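Local coordinates for inositol 2-dehydrogenase/D-chiro-inositol 3-dehydrogenase (Lactobacillus casei, PDB 4MIY), which oxidises myo-inositol to 2-keto-myo-inositol, and D-chiro-inositol to 1-keto-D-chiro-inositol, with NAD as the hydride acceptor, at residues K118-Y129 / P298-G307; G76-L87 / P98-I109. All coordinates share one frame; numbering follows the deposited sequence.

Contact 1 (118-129 with 298-307) is largely buried, with its centre about 10 Å from the centre of the chain; contact 2 (76-87 with 98-109) lies about 15 Å out, and only half of its touching residues are buried. Their centres are about 14 Å apart and they meet through packing, for instance Val-120 CG2 on Leu-87 CD2 at 4.0 Å. Helix 103-113 of contact 2 runs on in the chain to strand 121-123 of contact 1. Waters bridge both, and each has one salt bridge; but proline rings against backbone carbonyls dominate contact 1, whereas contact 2 sets a histidine beside NAD and packs helix on helix through aliphatic side chains. Both touch NAD.

Contact 1 of 2, residues K118-Y129 / P298-G307; sequences KKVIQVGFMRRY and PPVGPSAWDG. With NAD (nicotinamide-adenine-dinucleotide), chain E.
Pro-302 is the main bump of the loop 298-303, and its ring enters a hollow walled by Val-123, Phe-125, Arg-128 and Tyr-129. Its CB sits 3.5 Å from Val-123 O and near the plane of the Phe-125 ring, at the edge. CG lies over one face of the Arg-128 guanidinium, offset toward the rim, and CD rests against Tyr-129 CE2. Beside it, Gly-301 meets the phenol at its edge, near the ring plane: its CA is 3.1 Å from Tyr-129 OH, and a side chain there would strike both that oxygen and Gln-122 NE2. The phenol OH is itself bonded to Glu-288.

A second bump, Pro-299, fills the step between Val-120 O and the Gln-122 side chain. With CG anti to the backbone N (chi1 -179°), Gln-122 runs past this proline so that OE1 stands 3.5 Å from Pro-299 CB and receives a bond from a water held by Val-300 N.

Strand 121-123 is one of the two edge strands, within this chain, of the parallel Rossmann sheet, and the loop leading into helix 304-323 lies against it through one backbone bond, Val-123 N to Pro-302 O (2.9 Å, 167°). Lys-119, bent at chi3 (78°), brings NZ to donate a hydrogen bond to Pro-299 O at 2.9 Å. Ser-303 and Asp-306 form a capping box at the helix start, in which Ser-303 N donates to the anti lone pair of Asp-306 OD2. The other carboxylate oxygen, OD1, takes a weak bond within a salt bridge from Arg-128 NH2 at 3.0 Å, a nitrogen shared with Asp-179.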
loop_
_atom_site.group_PDB
_atom_site.type_symbol
_atom_site.label_atom_id
_atom_site.label_comp_id
_atom_site.label_asym_id
_atom_site.label_seq_id
_atom_site.Cartn_x
_atom_site.Cartn_y
_atom_site.Cartn_z
ATOM N N LYS A 118 -48.146 -5.660 1.937
ATOM C CA LYS A 118 -46.740 -5.876 2.092
ATOM C C LYS A 118 -45.928 -5.203 0.985
ATOM O O LYS A 118 -46.399 -4.960 -0.080
ATOM C CB LYS A 118 -46.442 -7.358 2.151
ATOM C CG LYS A 118 -46.681 -8.131 0.896
ATOM C CD LYS A 118 -45.979 -9.481 0.933
ATOM C CE LYS A 118 -46.303 -10.389 -0.252
ATOM N NZ LYS A 118 -45.851 -10.076 -1.610
ATOM N N LYS A 119 -44.675 -4.947 1.303
ATOM C CA LYS A 119 -43.750 -4.283 0.422
ATOM C C LYS A 119 -43.367 -5.174 -0.749
ATOM O O LYS A 119 -43.142 -6.348 -0.577
ATOM C CB LYS A 119 -42.536 -3.913 1.238
ATOM C CG LYS A 119 -41.564 -2.988 0.602
ATOM C CD LYS A 119 -40.411 -2.753 1.532
ATOM C CE LYS A 119 -39.456 -3.896 1.545
ATOM N NZ LYS A 119 -38.210 -3.616 2.210
ATOM N N VAL A 120 -43.300 -4.606 -1.941
ATOM C CA VAL A 120 -42.926 -5.348 -3.120
ATOM C C VAL A 120 -41.831 -4.697 -3.948
ATOM O O VAL A 120 -41.327 -5.298 -4.826
ATOM C CB VAL A 120 -44.127 -5.632 -4.045
ATOM C CG1 VAL A 120 -45.016 -6.673 -3.437
ATOM C CG2 VAL A 120 -44.911 -4.401 -4.279
ATOM N N ILE A 121 -41.495 -3.462 -3.640
ATOM C CA ILE A 121 -40.539 -2.751 -4.473
ATOM C C ILE A 121 -39.109 -2.753 -3.910
ATOM O O ILE A 121 -38.892 -2.434 -2.770
ATOM C CB ILE A 121 -40.928 -1.310 -4.662
ATOM C CG1 ILE A 121 -42.228 -1.198 -5.461
ATOM C CG2 ILE A 121 -39.812 -0.562 -5.385
ATOM C CD1 ILE A 121 -42.919 0.109 -5.256
ATOM N N GLN A 122 -38.185 -3.123 -4.785
ATOM C CA GLN A 122 -36.768 -2.891 -4.579
ATOM C C GLN A 122 -36.222 -1.968 -5.668
ATOM O O GLN A 122 -36.521 -2.123 -6.812
ATOM C CB GLN A 122 -35.996 -4.216 -4.560
ATOM C CG GLN A 122 -34.503 -4.047 -4.311
ATOM C CD GLN A 122 -33.821 -5.332 -3.984
ATOM O OE1 GLN A 122 -34.434 -6.273 -3.570
ATOM N NE2 GLN A 122 -32.546 -5.365 -4.188
ATOM N N VAL A 123 -35.423 -1.001 -5.259
ATOM C CA VAL A 123 -34.833 -0.048 -6.184
ATOM C C VAL A 123 -33.353 -0.355 -6.400
ATOM O O VAL A 123 -32.670 -0.647 -5.473
ATOM C CB VAL A 123 -34.976 1.357 -5.662
ATOM C CG1 VAL A 123 -34.384 2.317 -6.611
ATOM C CG2 VAL A 123 -36.426 1.659 -5.465
ATOM N N GLY A 124 -32.886 -0.235 -7.624
ATOM C CA GLY A 124 -31.561 -0.680 -7.985
ATOM C C GLY A 124 -30.325 0.102 -7.546
ATOM O O GLY A 124 -29.432 0.285 -8.332
ATOM N N PHE A 125 -30.269 0.516 -6.297
ATOM C CA PHE A 125 -29.072 1.125 -5.764
ATOM C C PHE A 125 -28.043 0.060 -5.336
ATOM O O PHE A 125 -28.008 -0.340 -4.212
ATOM C CB PHE A 125 -29.395 2.060 -4.598
ATOM C CG PHE A 125 -30.178 3.285 -4.988
ATOM C CD1 PHE A 125 -29.665 4.191 -5.843
ATOM C CD2 PHE A 125 -31.408 3.508 -4.471
ATOM C CE1 PHE A 125 -30.377 5.306 -6.207
ATOM C CE2 PHE A 125 -32.129 4.615 -4.830
ATOM C CZ PHE A 125 -31.607 5.498 -5.700
ATOM N N MET A 126 -27.181 -0.331 -6.249
ATOM C CA MET A 126 -26.294 -1.451 -6.026
ATOM C C MET A 126 -25.107 -1.234 -5.106
ATOM O O MET A 126 -24.518 -2.167 -4.706
ATOM C CB MET A 126 -25.793 -2.011 -7.363
ATOM C CG MET A 126 -24.610 -1.272 -7.970
ATOM S SD MET A 126 -25.054 0.388 -8.509
ATOM C CE MET A 126 -23.490 0.997 -9.153
ATOM N N ARG A 127 -24.763 0.008 -4.828
ATOM C CA ARG A 127 -23.591 0.274 -4.017
ATOM C C ARG A 127 -23.638 -0.418 -2.689
ATOM O O ARG A 127 -22.649 -0.774 -2.166
ATOM C CB ARG A 127 -23.420 1.753 -3.772
ATOM C CG ARG A 127 -23.112 2.570 -4.996
ATOM C CD ARG A 127 -21.641 2.556 -5.309
ATOM N NE ARG A 127 -21.229 3.590 -6.243
ATOM C CZ ARG A 127 -20.807 4.792 -5.898
ATOM N NH1 ARG A 127 -20.712 5.146 -4.646
ATOM N NH2 ARG A 127 -20.462 5.641 -6.826
ATOM N N ARG A 128 -24.837 -0.591 -2.170
ATOM C CA ARG A 128 -25.015 -1.148 -0.855
ATOM C C ARG A 128 -24.577 -2.603 -0.849
ATOM O O ARG A 128 -24.329 -3.148 0.182
ATOM C CB ARG A 128 -26.473 -1.042 -0.411
ATOM C CG ARG A 128 -26.985 0.338 -0.244
ATOM C CD ARG A 128 -28.315 0.327 0.479
ATOM N NE ARG A 128 -29.019 1.601 0.421
ATOM C CZ ARG A 128 -30.031 1.915 1.201
ATOM N NH1 ARG A 128 -30.461 1.068 2.099
ATOM N NH2 ARG A 128 -30.603 3.086 1.083
ATOM N N TYR A 129 -24.463 -3.183 -2.027
ATOM C CA TYR A 129 -24.136 -4.589 -2.162
ATOM C C TYR A 129 -22.668 -4.848 -2.499
ATOM O O TYR A 129 -22.227 -5.957 -2.545
ATOM C CB TYR A 129 -25.032 -5.222 -3.206
ATOM C CG TYR A 129 -26.495 -5.302 -2.803
ATOM C CD1 TYR A 129 -26.970 -6.358 -2.099
ATOM C CD2 TYR A 129 -27.366 -4.316 -3.141
ATOM C CE1 TYR A 129 -28.265 -6.421 -1.725
ATOM C CE2 TYR A 129 -28.667 -4.374 -2.790
ATOM C CZ TYR A 129 -29.124 -5.426 -2.087
ATOM O OH TYR A 129 -30.429 -5.526 -1.719
ATOM N N PRO A 298 -41.019 -10.146 1.272
ATOM C CA PRO A 298 -40.698 -8.846 0.740
ATOM C C PRO A 298 -39.206 -8.666 0.581
ATOM O O PRO A 298 -38.469 -9.217 1.329
ATOM C CB PRO A 298 -41.196 -7.900 1.815
ATOM C CG PRO A 298 -42.178 -8.625 2.524
ATOM C CD PRO A 298 -41.765 -10.028 2.518
ATOM N N PRO A 299 -38.808 -7.868 -0.391
ATOM C CA PRO A 299 -37.401 -7.547 -0.565
ATOM C C PRO A 299 -36.849 -6.896 0.659
ATOM O O PRO A 299 -37.534 -6.274 1.389
ATOM C CB PRO A 299 -37.402 -6.580 -1.747
ATOM C CG PRO A 299 -38.668 -6.688 -2.364
ATOM C CD PRO A 299 -39.646 -7.188 -1.371
ATOM N N VAL A 300 -35.559 -7.063 0.852
ATOM C CA VAL A 300 -34.887 -6.440 1.955
ATOM C C VAL A 300 -33.877 -5.386 1.510
ATOM O O VAL A 300 -33.267 -4.769 2.319
ATOM C CB VAL A 300 -34.200 -7.455 2.833
ATOM C CG1 VAL A 300 -35.228 -8.267 3.563
ATOM C CG2 VAL A 300 -33.347 -8.342 2.042
ATOM N N GLY A 301 -33.771 -5.184 0.220
ATOM C CA GLY A 301 -32.890 -4.165 -0.300
ATOM C C GLY A 301 -33.518 -2.792 -0.341
ATOM O O GLY A 301 -34.557 -2.595 0.199
ATOM N N PRO A 302 -32.847 -1.840 -0.982
ATOM C CA PRO A 302 -33.347 -0.477 -1.012
ATOM C C PRO A 302 -34.809 -0.429 -1.457
ATOM O O PRO A 302 -35.164 -1.040 -2.406
ATOM C CB PRO A 302 -32.432 0.199 -2.050
ATOM C CG PRO A 302 -31.193 -0.528 -1.921
ATOM C CD PRO A 302 -31.570 -1.949 -1.697
ATOM N N SER A 303 -35.597 0.364 -0.746
ATOM C CA SER A 303 -37.024 0.396 -0.946
ATOM C C SER A 303 -37.496 1.633 -1.681
ATOM O O SER A 303 -36.731 2.458 -2.092
ATOM C CB SER A 303 -37.719 0.340 0.398
ATOM O OG SER A 303 -37.525 1.532 1.094
ATOM N N ALA A 304 -38.799 1.745 -1.807
ATOM C CA ALA A 304 -39.364 2.903 -2.431
ATOM C C ALA A 304 -39.136 4.100 -1.555
ATOM O O ALA A 304 -38.990 5.182 -2.053
ATOM C CB ALA A 304 -40.834 2.710 -2.699
ATOM N N TRP A 305 -39.087 3.910 -0.261
ATOM C CA TRP A 305 -38.745 5.008 0.595
ATOM C C TRP A 305 -37.323 5.524 0.282
ATOM O O TRP A 305 -37.104 6.696 0.215
ATOM C CB TRP A 305 -38.875 4.652 2.064
ATOM C CG TRP A 305 -38.758 5.816 2.960
ATOM C CD1 TRP A 305 -37.718 6.151 3.720
ATOM C CD2 TRP A 305 -39.740 6.811 3.160
ATOM N NE1 TRP A 305 -37.981 7.295 4.402
ATOM C CE2 TRP A 305 -39.224 7.723 4.058
ATOM C CE3 TRP A 305 -41.015 7.010 2.663
ATOM C CZ2 TRP A 305 -39.938 8.822 4.483
ATOM C CZ3 TRP A 305 -41.725 8.103 3.094
ATOM C CH2 TRP A 305 -41.183 8.992 3.974
ATOM N N ASP A 306 -36.372 4.613 0.160
ATOM C CA ASP A 306 -35.029 4.964 -0.277
ATOM C C ASP A 306 -35.048 5.694 -1.598
ATOM O O ASP A 306 -34.356 6.636 -1.787
ATOM C CB ASP A 306 -34.160 3.706 -0.355
ATOM C CG ASP A 306 -33.898 3.100 1.003
ATOM O OD1 ASP A 306 -33.436 3.810 1.889
ATOM O OD2 ASP A 306 -34.159 1.932 1.164
ATOM N N GLY A 307 -35.867 5.253 -2.511
ATOM C CA GLY A 307 -36.026 5.950 -3.754
ATOM C C GLY A 307 -36.557 7.360 -3.611
ATOM O O GLY A 307 -36.145 8.244 -4.300
HETATM P PA NAD E . -31.254 2.408 -22.680
HETATM O O1A NAD E . -31.703 3.626 -23.324
HETATM O O2A NAD E . -30.293 1.583 -23.246
HETATM O O5B NAD E . -32.431 1.352 -22.575
HETATM C C5B NAD E . -33.702 1.643 -22.159
HETATM C C4B NAD E . -34.700 0.783 -22.946
HETATM O O4B NAD E . -35.975 1.159 -22.497
HETATM C C3B NAD E . -34.789 1.098 -24.432
HETATM O O3B NAD E . -34.745 -0.065 -25.152
HETATM C C2B NAD E . -36.085 1.838 -24.613
HETATM O O2B NAD E . -36.665 1.628 -25.878
HETATM C C1B NAD E . -36.931 1.219 -23.566
HETATM N N9A NAD E . -38.045 2.022 -23.115
HETATM C C8A NAD E . -38.103 3.304 -22.927
HETATM N N7A NAD E . -39.265 3.689 -22.417
HETATM C C5A NAD E . -39.990 2.597 -22.268
HETATM C C6A NAD E . -41.323 2.250 -21.819
HETATM N N6A NAD E . -42.179 3.128 -21.359
HETATM N N1A NAD E . -41.634 0.975 -21.807
HETATM C C2A NAD E . -40.855 0.049 -22.228
HETATM N N3A NAD E . -39.647 0.291 -22.689
HETATM C C4A NAD E . -39.179 1.523 -22.718
HETATM O O3 NAD E . -30.944 2.873 -21.202
HETATM P PN NAD E . -30.247 1.986 -20.016
HETATM O O1N NAD E . -28.846 2.377 -19.917
HETATM O O2N NAD E . -30.367 0.606 -20.308
HETATM O O5D NAD E . -30.871 2.500 -18.724
HETATM C C5D NAD E . -32.130 2.007 -18.335
HETATM C C4D NAD E . -32.400 2.295 -16.895
HETATM O O4D NAD E . -31.398 1.632 -16.144
HETATM C C3D NAD E . -32.317 3.755 -16.604
HETATM O O3D NAD E . -33.254 4.047 -15.614
HETATM C C2D NAD E . -30.890 3.855 -16.073
HETATM O O2D NAD E . -30.845 4.942 -15.231
HETATM C C1D NAD E . -30.754 2.564 -15.317
HETATM N N1N NAD E . -29.355 2.194 -15.098
HETATM C C2N NAD E . -28.910 1.993 -13.860
HETATM C C3N NAD E . -27.595 1.686 -13.576
HETATM C C7N NAD E . -27.138 1.451 -12.156
HETATM O O7N NAD E . -27.895 1.129 -11.297
HETATM N N7N NAD E . -25.890 1.578 -11.951
HETATM C C4N NAD E . -26.728 1.527 -14.642
HETATM C C5N NAD E . -27.234 1.731 -15.907
HETATM C C6N NAD E . -28.546 2.075 -16.100
HETATM O O HOH W 1 -37.261 -3.192 -0.616
HETATM O O HOH W 2 -40.348 -0.572 -1.240
HETATM O O HOH W 3 -34.048 -7.865 -1.399
HETATM O O HOH W 4 -33.645 0.210 3.076
#

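Contact 2 of 2, residues G76-L87 / P98-I109; sequences GGAHEATVLKAL and PLATTLEGAKRI. With NAD (nicotinamide-adenine-dinucleotide), chain E.
Glu-80 reaches across to segment 98-109, and its atoms meet that segment in turn, from Ala-100 to Arg-108. CB touches Ala-100 CB at 4.1 Å. The chain leaves CB trans to the amide nitrogen (chi1 -179°) and stays extended, which carries CG toward Gly-105, and CD comes to 3.4 Å from Gly-105 CA; a CB on that glycine would clash with OE1. OE1 accepts a bond from a water that also takes the amide of Thr-101. OE2 ends in a side-on grip, with Arg-108 NE and NH2 both 3.0 Å away, reaching it from the same face of the carboxylate while it lies in the guanidinium plane. Replacing this glutamate by an alanine would probably leave Arg-108 without this charge partner and its guanidinium freer to turn.

Nearer NAD, His-79 ND1 donates to Pro-98 O (2.7 Å, 165°), the acceptor lying in the ring plane; Gly-76 CA covers one ring face, and NE2 bonds Ser-74 O. This fixes the ring's rotation where CE1 lies 3.1 Å from NAD O3D. Farther along both helices, away from NAD, Ile-109 CD1 packs on Val-83 CG1 at 3.7 Å, and its CG1 on Leu-84 CD2.

The two helix segments run nearly parallel (8°, axes 9.8 Å apart), as expected of successive helices in a Rossmann fold; strand 92-95 joins them in the chain. Val-83 and Leu-87 touch this strand and strand 121-123, Ile-109 also rests on Ile-121, and Ala-106 meets helix 304-323.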
loop_
_atom_site.group_PDB
_atom_site.type_symbol
_atom_site.label_atom_id
_atom_site.label_comp_id
_atom_site.label_asym_id
_atom_site.label_seq_id
_atom_site.Cartn_x
_atom_site.Cartn_y
_atom_site.Cartn_z
ATOM N N GLY A 76 -35.544 6.449 -17.350
ATOM C CA GLY A 76 -35.907 6.865 -16.029
ATOM C C GLY A 76 -37.272 7.529 -15.886
ATOM O O GLY A 76 -38.002 7.254 -14.967
ATOM N N GLY A 77 -37.574 8.439 -16.803
ATOM C CA GLY A 77 -38.828 9.175 -16.781
ATOM C C GLY A 77 -40.059 8.299 -16.931
ATOM O O GLY A 77 -41.141 8.715 -16.690
ATOM N N ALA A 78 -39.824 7.066 -17.324
ATOM C CA ALA A 78 -40.887 6.136 -17.581
ATOM C C ALA A 78 -41.136 5.161 -16.431
ATOM O O ALA A 78 -41.997 4.319 -16.526
ATOM C CB ALA A 78 -40.580 5.378 -18.791
ATOM N N HIS A 79 -40.366 5.273 -15.362
ATOM C CA HIS A 79 -40.479 4.306 -14.304
ATOM C C HIS A 79 -41.725 4.484 -13.513
ATOM O O HIS A 79 -42.382 3.521 -13.207
ATOM C CB HIS A 79 -39.280 4.360 -13.365
ATOM C CG HIS A 79 -38.004 3.902 -13.979
ATOM N ND1 HIS A 79 -36.816 3.891 -13.282
ATOM C CD2 HIS A 79 -37.719 3.432 -15.207
ATOM C CE1 HIS A 79 -35.867 3.436 -14.067
ATOM N NE2 HIS A 79 -36.379 3.168 -15.242
ATOM N N GLU A 80 -42.040 5.727 -13.196
ATOM C CA GLU A 80 -43.073 6.048 -12.274
ATOM C C GLU A 80 -44.410 5.435 -12.630
ATOM O O GLU A 80 -45.075 4.895 -11.795
ATOM C CB GLU A 80 -43.251 7.556 -12.189
ATOM C CG GLU A 80 -44.291 7.998 -11.224
ATOM C CD GLU A 80 -44.792 9.376 -11.569
ATOM O OE1 GLU A 80 -44.068 10.066 -12.320
ATOM O OE2 GLU A 80 -45.877 9.752 -11.107
ATOM N N ALA A 81 -44.778 5.562 -13.886
ATOM C CA ALA A 81 -46.093 5.154 -14.319
ATOM C C ALA A 81 -46.154 3.668 -14.364
ATOM O O ALA A 81 -47.137 3.072 -14.025
ATOM C CB ALA A 81 -46.374 5.700 -15.667
ATOM N N THR A 82 -45.064 3.077 -14.793
ATOM C CA THR A 82 -44.985 1.649 -14.898
ATOM C C THR A 82 -45.036 1.008 -13.518
ATOM O O THR A 82 -45.700 0.025 -13.330
ATOM C CB THR A 82 -43.749 1.253 -15.644
ATOM O OG1 THR A 82 -43.854 1.694 -16.985
ATOM C CG2 THR A 82 -43.544 -0.273 -15.627
ATOM N N VAL A 83 -44.340 1.586 -12.566
ATOM C CA VAL A 83 -44.351 1.111 -11.219
ATOM C C VAL A 83 -45.731 1.226 -10.626
ATOM O O VAL A 83 -46.175 0.358 -9.910
ATOM C CB VAL A 83 -43.291 1.821 -10.345
ATOM C CG1 VAL A 83 -43.442 1.489 -8.973
ATOM C CG2 VAL A 83 -41.886 1.417 -10.797
ATOM N N LEU A 84 -46.422 2.310 -10.927
ATOM C CA LEU A 84 -47.777 2.471 -10.453
ATOM C C LEU A 84 -48.700 1.464 -11.109
ATOM O O LEU A 84 -49.565 0.985 -10.478
ATOM C CB LEU A 84 -48.297 3.881 -10.672
ATOM C CG LEU A 84 -47.571 5.020 -10.002
ATOM C CD1 LEU A 84 -47.941 6.282 -10.662
ATOM C CD2 LEU A 84 -47.911 5.068 -8.587
ATOM N N LYS A 85 -48.476 1.106 -12.331
ATOM C CA LYS A 85 -49.267 0.042 -12.907
ATOM C C LYS A 85 -49.014 -1.318 -12.315
ATOM O O LYS A 85 -49.892 -2.116 -12.173
ATOM C CB LYS A 85 -49.017 -0.060 -14.371
ATOM C CG LYS A 85 -49.733 0.949 -15.199
ATOM C CD LYS A 85 -49.020 1.074 -16.440
ATOM C CE LYS A 85 -49.851 1.660 -17.472
ATOM N NZ LYS A 85 -49.204 2.923 -17.696
ATOM N N ALA A 86 -47.785 -1.586 -11.936
ATOM C CA ALA A 86 -47.441 -2.880 -11.390
ATOM C C ALA A 86 -47.967 -3.010 -9.977
ATOM O O ALA A 86 -48.227 -4.093 -9.506
ATOM C CB ALA A 86 -45.920 -3.076 -11.447
ATOM N N LEU A 87 -48.148 -1.885 -9.312
ATOM C CA LEU A 87 -48.711 -1.884 -7.988
ATOM C C LEU A 87 -50.214 -2.199 -7.932
ATOM O O LEU A 87 -50.732 -2.392 -6.876
ATOM C CB LEU A 87 -48.435 -0.585 -7.292
ATOM C CG LEU A 87 -46.999 -0.349 -6.883
ATOM C CD1 LEU A 87 -46.768 1.093 -6.617
ATOM C CD2 LEU A 87 -46.734 -1.146 -5.652
ATOM N N PRO A 98 -33.863 5.792 -11.442
ATOM C CA PRO A 98 -34.481 6.281 -10.224
ATOM C C PRO A 98 -35.854 5.637 -9.992
ATOM O O PRO A 98 -36.387 5.060 -10.898
ATOM C CB PRO A 98 -34.676 7.757 -10.531
ATOM C CG PRO A 98 -34.921 7.742 -11.902
ATOM C CD PRO A 98 -34.088 6.740 -12.527
ATOM N N LEU A 99 -36.396 5.785 -8.813
ATOM C CA LEU A 99 -37.770 5.377 -8.582
ATOM C C LEU A 99 -38.707 6.180 -9.507
ATOM O O LEU A 99 -39.695 5.691 -9.979
ATOM C CB LEU A 99 -38.120 5.562 -7.127
ATOM C CG LEU A 99 -39.548 5.184 -6.744
ATOM C CD1 LEU A 99 -39.728 3.708 -6.876
ATOM C CD2 LEU A 99 -39.815 5.666 -5.411
ATOM N N ALA A 100 -38.288 7.397 -9.787
ATOM C CA ALA A 100 -39.046 8.363 -10.526
ATOM C C ALA A 100 -38.132 9.546 -10.743
ATOM O O ALA A 100 -37.207 9.737 -10.012
ATOM C CB ALA A 100 -40.176 8.801 -9.722
ATOM N N THR A 101 -38.449 10.356 -11.727
ATOM C CA THR A 101 -37.604 11.473 -12.096
ATOM C C THR A 101 -38.032 12.732 -11.406
ATOM O O THR A 101 -37.348 13.732 -11.454
ATOM C CB THR A 101 -37.572 11.691 -13.568
ATOM O OG1 THR A 101 -38.903 11.695 -14.073
ATOM C CG2 THR A 101 -36.784 10.657 -14.236
ATOM N N THR A 102 -39.153 12.679 -10.731
ATOM C CA THR A 102 -39.566 13.794 -9.930
ATOM C C THR A 102 -39.828 13.325 -8.561
ATOM O O THR A 102 -40.094 12.181 -8.344
ATOM C CB THR A 102 -40.852 14.477 -10.446
ATOM O OG1 THR A 102 -41.931 13.558 -10.416
ATOM C CG2 THR A 102 -40.663 14.995 -11.809
ATOM N N LEU A 103 -39.766 14.226 -7.624
ATOM C CA LEU A 103 -40.028 13.844 -6.274
ATOM C C LEU A 103 -41.495 13.620 -6.067
ATOM O O LEU A 103 -41.892 12.883 -5.196
ATOM C CB LEU A 103 -39.444 14.837 -5.303
ATOM C CG LEU A 103 -40.046 16.169 -4.987
ATOM C CD1 LEU A 103 -40.902 15.957 -3.860
ATOM C CD2 LEU A 103 -38.966 17.114 -4.596
ATOM N N GLU A 104 -42.286 14.231 -6.921
ATOM C CA GLU A 104 -43.714 14.061 -6.862
ATOM C C GLU A 104 -44.126 12.677 -7.274
ATOM O O GLU A 104 -44.963 12.090 -6.651
ATOM C CB GLU A 104 -44.399 15.059 -7.772
ATOM C CG GLU A 104 -44.313 16.468 -7.284
ATOM C CD GLU A 104 -43.054 17.186 -7.696
ATOM O OE1 GLU A 104 -42.257 16.620 -8.431
ATOM O OE2 GLU A 104 -42.868 18.321 -7.251
ATOM N N GLY A 105 -43.574 12.195 -8.357
ATOM C CA GLY A 105 -43.764 10.821 -8.715
ATOM C C GLY A 105 -43.362 9.850 -7.614
ATOM O O GLY A 105 -44.060 8.917 -7.324
ATOM N N ALA A 106 -42.218 10.085 -7.006
ATOM C CA ALA A 106 -41.759 9.194 -5.966
ATOM C C ALA A 106 -42.727 9.097 -4.795
ATOM O O ALA A 106 -42.924 8.055 -4.215
ATOM C CB ALA A 106 -40.391 9.594 -5.496
ATOM N N LYS A 107 -43.343 10.209 -4.466
ATOM C CA LYS A 107 -44.230 10.255 -3.325
ATOM C C LYS A 107 -45.526 9.510 -3.618
ATOM O O LYS A 107 -46.137 8.969 -2.749
ATOM C CB LYS A 107 -44.464 11.705 -2.931
ATOM C CG LYS A 107 -45.409 11.944 -1.831
ATOM C CD LYS A 107 -45.050 11.226 -0.600
ATOM C CE LYS A 107 -46.172 11.182 0.386
ATOM N NZ LYS A 107 -45.838 10.562 1.702
ATOM N N ARG A 108 -45.869 9.451 -4.879
ATOM C CA ARG A 108 -47.070 8.781 -5.247
ATOM C C ARG A 108 -46.852 7.292 -5.076
ATOM O O ARG A 108 -47.694 6.618 -4.543
ATOM C CB ARG A 108 -47.458 9.095 -6.664
ATOM C CG ARG A 108 -48.379 10.283 -6.753
ATOM C CD ARG A 108 -48.822 10.451 -8.167
ATOM N NE ARG A 108 -47.765 10.905 -9.055
ATOM C CZ ARG A 108 -47.360 12.168 -9.167
ATOM N NH1 ARG A 108 -47.928 13.127 -8.454
ATOM N NH2 ARG A 108 -46.413 12.488 -10.015
ATOM N N ILE A 109 -45.695 6.825 -5.529
ATOM C CA ILE A 109 -45.346 5.420 -5.454
ATOM C C ILE A 109 -45.319 5.007 -4.016
ATOM O O ILE A 109 -45.925 4.027 -3.660
ATOM C CB ILE A 109 -44.050 5.126 -6.157
ATOM C CG1 ILE A 109 -44.218 5.340 -7.649
ATOM C CG2 ILE A 109 -43.606 3.717 -5.910
ATOM C CD1 ILE A 109 -43.015 5.086 -8.497
HETATM P PA NAD E . -31.254 2.408 -22.680
HETATM O O1A NAD E . -31.703 3.626 -23.324
HETATM O O2A NAD E . -30.293 1.583 -23.246
HETATM O O5B NAD E . -32.431 1.352 -22.575
HETATM C C5B NAD E . -33.702 1.643 -22.159
HETATM C C4B NAD E . -34.700 0.783 -22.946
HETATM O O4B NAD E . -35.975 1.159 -22.497
HETATM C C3B NAD E . -34.789 1.098 -24.432
HETATM O O3B NAD E . -34.745 -0.065 -25.152
HETATM C C2B NAD E . -36.085 1.838 -24.613
HETATM O O2B NAD E . -36.665 1.628 -25.878
HETATM C C1B NAD E . -36.931 1.219 -23.566
HETATM N N9A NAD E . -38.045 2.022 -23.115
HETATM C C8A NAD E . -38.103 3.304 -22.927
HETATM N N7A NAD E . -39.265 3.689 -22.417
HETATM C C5A NAD E . -39.990 2.597 -22.268
HETATM C C6A NAD E . -41.323 2.250 -21.819
HETATM N N6A NAD E . -42.179 3.128 -21.359
HETATM N N1A NAD E . -41.634 0.975 -21.807
HETATM C C2A NAD E . -40.855 0.049 -22.228
HETATM N N3A NAD E . -39.647 0.291 -22.689
HETATM C C4A NAD E . -39.179 1.523 -22.718
HETATM O O3 NAD E . -30.944 2.873 -21.202
HETATM P PN NAD E . -30.247 1.986 -20.016
HETATM O O1N NAD E . -28.846 2.377 -19.917
HETATM O O2N NAD E . -30.367 0.606 -20.308
HETATM O O5D NAD E . -30.871 2.500 -18.724
HETATM C C5D NAD E . -32.130 2.007 -18.335
HETATM C C4D NAD E . -32.400 2.295 -16.895
HETATM O O4D NAD E . -31.398 1.632 -16.144
HETATM C C3D NAD E . -32.317 3.755 -16.604
HETATM O O3D NAD E . -33.254 4.047 -15.614
HETATM C C2D NAD E . -30.890 3.855 -16.073
HETATM O O2D NAD E . -30.845 4.942 -15.231
HETATM C C1D NAD E . -30.754 2.564 -15.317
HETATM N N1N NAD E . -29.355 2.194 -15.098
HETATM C C2N NAD E . -28.910 1.993 -13.860
HETATM C C3N NAD E . -27.595 1.686 -13.576
HETATM C C7N NAD E . -27.138 1.451 -12.156
HETATM O O7N NAD E . -27.895 1.129 -11.297
HETATM N N7N NAD E . -25.890 1.578 -11.951
HETATM C C4N NAD E . -26.728 1.527 -14.642
HETATM C C5N NAD E . -27.234 1.731 -15.907
HETATM C C6N NAD E . -28.546 2.075 -16.100
HETATM O O HOH W 5 -40.111 8.118 -13.756
HETATM O O HOH W 6 -41.569 10.703 -12.521
#